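Local coordinates for glycoside hydrolase family 15, cellulose signaling associated protein envoy (Hypocrea jecorina, PDB 4WUJ), which senses blue light through a LOV domain that binds flavin mononucleotide, in a fungal pathway integrating light and oxidative stress, at the interface of chains A and B. Sequence-based numbering; all coordinates share one arbitrary frame. Chains: chain A/B, Glycoside hydrolase family 15, cellulose signaling associated protein envoy.

The interface of chains A and B. Residues chain A 15, 18-19, 22; chain B 15, 18-19, 22.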
ATOM      1  N   MET A  15      -2.761  -5.544  -2.758  1.00 31.60           N
ATOM      2  CA  MET A  15      -2.374  -6.013  -1.459  1.00 33.88           C
ATOM      3  C   MET A  15      -2.511  -7.544  -1.433  1.00 33.73           C
ATOM      4  O   MET A  15      -1.700  -8.221  -0.785  1.00 37.16           O
ATOM      5  CB  MET A  15      -3.118  -5.238  -0.359  1.00 46.54           C
ATOM      6  CG  MET A  15      -3.128  -3.663  -0.611  1.00 41.25           C
ATOM      7  SD  MET A  15      -1.812  -2.630   0.140  1.00 49.50           S
ATOM      8  CE  MET A  15      -2.737  -1.624   1.297  1.00 40.95           C
ATOM      9  N   LEU A  18       0.776  -8.516  -2.841  1.00 35.81           N
ATOM     10  CA  LEU A  18       1.800  -8.434  -1.790  1.00 45.73           C
ATOM     11  C   LEU A  18       1.707  -9.572  -0.782  1.00 41.14           C
ATOM     12  O   LEU A  18       2.686 -10.147  -0.362  1.00 41.35           O
ATOM     13  CB  LEU A  18       1.680  -7.111  -1.035  1.00 37.95           C
ATOM     14  CG  LEU A  18       2.063  -5.921  -1.897  1.00 30.85           C
ATOM     15  CD1 LEU A  18       1.792  -4.652  -1.177  1.00 38.97           C
ATOM     16  CD2 LEU A  18       3.541  -5.989  -2.323  1.00 48.10           C
ATOM     17  N   LEU A  19       0.512  -9.905  -0.378  1.00 43.57           N
ATOM     18  CA  LEU A  19       0.382 -10.965   0.570  1.00 47.70           C
ATOM     19  C   LEU A  19       0.912 -12.288   0.007  1.00 50.37           C
ATOM     20  O   LEU A  19       1.600 -13.025   0.708  1.00 50.05           O
ATOM     21  CB  LEU A  19      -1.066 -11.093   0.980  1.00 43.27           C
ATOM     22  CG  LEU A  19      -1.310 -11.895   2.243  1.00 47.39           C
ATOM     23  CD1 LEU A  19      -0.396 -11.427   3.389  1.00 41.12           C
ATOM     24  CD2 LEU A  19      -2.799 -11.774   2.604  1.00 42.10           C
ATOM     25  N   ALA A  22       4.542 -12.170   0.213  1.00 48.87           N
ATOM     26  CA  ALA A  22       4.998 -12.271   1.587  1.00 42.59           C
ATOM     27  C   ALA A  22       5.189 -13.727   1.991  1.00 53.30           C
ATOM     28  O   ALA A  22       6.171 -14.073   2.664  1.00 48.23           O
ATOM     29  CB  ALA A  22       4.002 -11.584   2.527  1.00 55.65           C
TER
ATOM     30  N   MET B  15       1.456  -5.092   5.983  1.00 33.94           N
ATOM     31  CA  MET B  15       1.405  -6.480   5.540  1.00 30.58           C
ATOM     32  C   MET B  15       1.188  -7.553   6.628  1.00 36.27           C
ATOM     33  O   MET B  15       0.460  -8.525   6.404  1.00 35.05           O
ATOM     34  CB  MET B  15       2.652  -6.814   4.731  1.00 39.42           C
ATOM     35  CG  MET B  15       2.379  -6.632   3.227  1.00 46.50           C
ATOM     36  SD  MET B  15       3.005  -7.991   2.252  1.00 93.65           S
ATOM     37  CE  MET B  15       4.718  -7.461   1.920  1.00 61.53           C
ATOM     38  N   LEU B  18      -2.443  -7.309   6.938  1.00 28.54           N
ATOM     39  CA  LEU B  18      -3.013  -8.024   5.802  1.00 28.85           C
ATOM     40  C   LEU B  18      -3.026  -9.533   6.036  1.00 30.68           C
ATOM     41  O   LEU B  18      -4.035 -10.213   5.774  1.00 30.00           O
ATOM     42  CB  LEU B  18      -2.227  -7.722   4.521  1.00 40.16           C
ATOM     43  CG  LEU B  18      -2.174  -6.264   4.039  1.00 47.94           C
ATOM     44  CD1 LEU B  18      -1.540  -6.212   2.653  1.00 43.74           C
ATOM     45  CD2 LEU B  18      -3.569  -5.566   4.060  1.00 42.45           C
ATOM     46  N   LEU B  19      -1.915 -10.060   6.545  1.00 30.88           N
ATOM     47  CA  LEU B  19      -1.843 -11.481   6.878  1.00 30.72           C
ATOM     48  C   LEU B  19      -2.948 -11.909   7.897  1.00 33.83           C
ATOM     49  O   LEU B  19      -3.596 -12.960   7.765  1.00 29.60           O
ATOM     50  CB  LEU B  19      -0.445 -11.792   7.380  1.00 34.65           C
ATOM     51  CG  LEU B  19      -0.115 -13.217   7.811  1.00 46.91           C
ATOM     52  CD1 LEU B  19      -0.635 -14.273   6.782  1.00 43.41           C
ATOM     53  CD2 LEU B  19       1.404 -13.293   8.024  1.00 49.45           C
ATOM     54  N   ALA B  22      -6.330 -12.112   6.228  1.00 33.21           N
ATOM     55  CA  ALA B  22      -6.497 -13.336   5.429  1.00 32.80           C
ATOM     56  C   ALA B  22      -6.646 -14.572   6.303  1.00 39.84           C
ATOM     57  O   ALA B  22      -7.242 -15.570   5.890  1.00 36.78           O
ATOM     58  CB  ALA B  22      -5.320 -13.512   4.482  1.00 29.91           C
TER
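Two copies of helix 14-22, one from each chain of the ENVOY LOV assembly in the crystal, probably a dimer, meet here through a largely apolar patch in which no hydrogen bond crosses the interface, a compact example of helix pairing by apolar side chains. A:Leu19, which buries 91 Å² against its partner, is the central knob. Its CG lies anti to the backbone N (chi1 -164°), so the branched tip reaches across to the opposite helix and sets its two methyls side by side along the facing side of that helix. CD1 rests against the backbone of B:Leu19, 3.8 Å from its CA, while CD2 turns towards the next turn and meets the CB methyl of B:Ala22 at 3.6 Å. An alanine here has neither methyl and would probably loosen the fit against B:Leu19 and B:Ala22. On the flank, B:Met15 bends at chi2 and chi3 (-135° and -88°) and lays its thioether over the opposite helix. SD sits 3.4 Å from the carbonyl O of A:Leu18. The same sulfur lies 3.7 Å from both CB of A:Leu18 and the CB methyl of A:Ala22, filling the step between these two residues. B:Leu18 closes the other flank tip to side: with CG beside its backbone N, it presses CD1 against CB of A:Met15 at 3.5 Å. The interface as a whole is two-fold, but in this patch the two helices do not mirror each other: A:Leu19 and B:Met15 reach in, and their counterparts B:Leu19 and A:Met15 bury less. Helix 14-22 precedes strand 39-44 in sequence, and the two copies pack together between the sheet-containing bodies of the two chains.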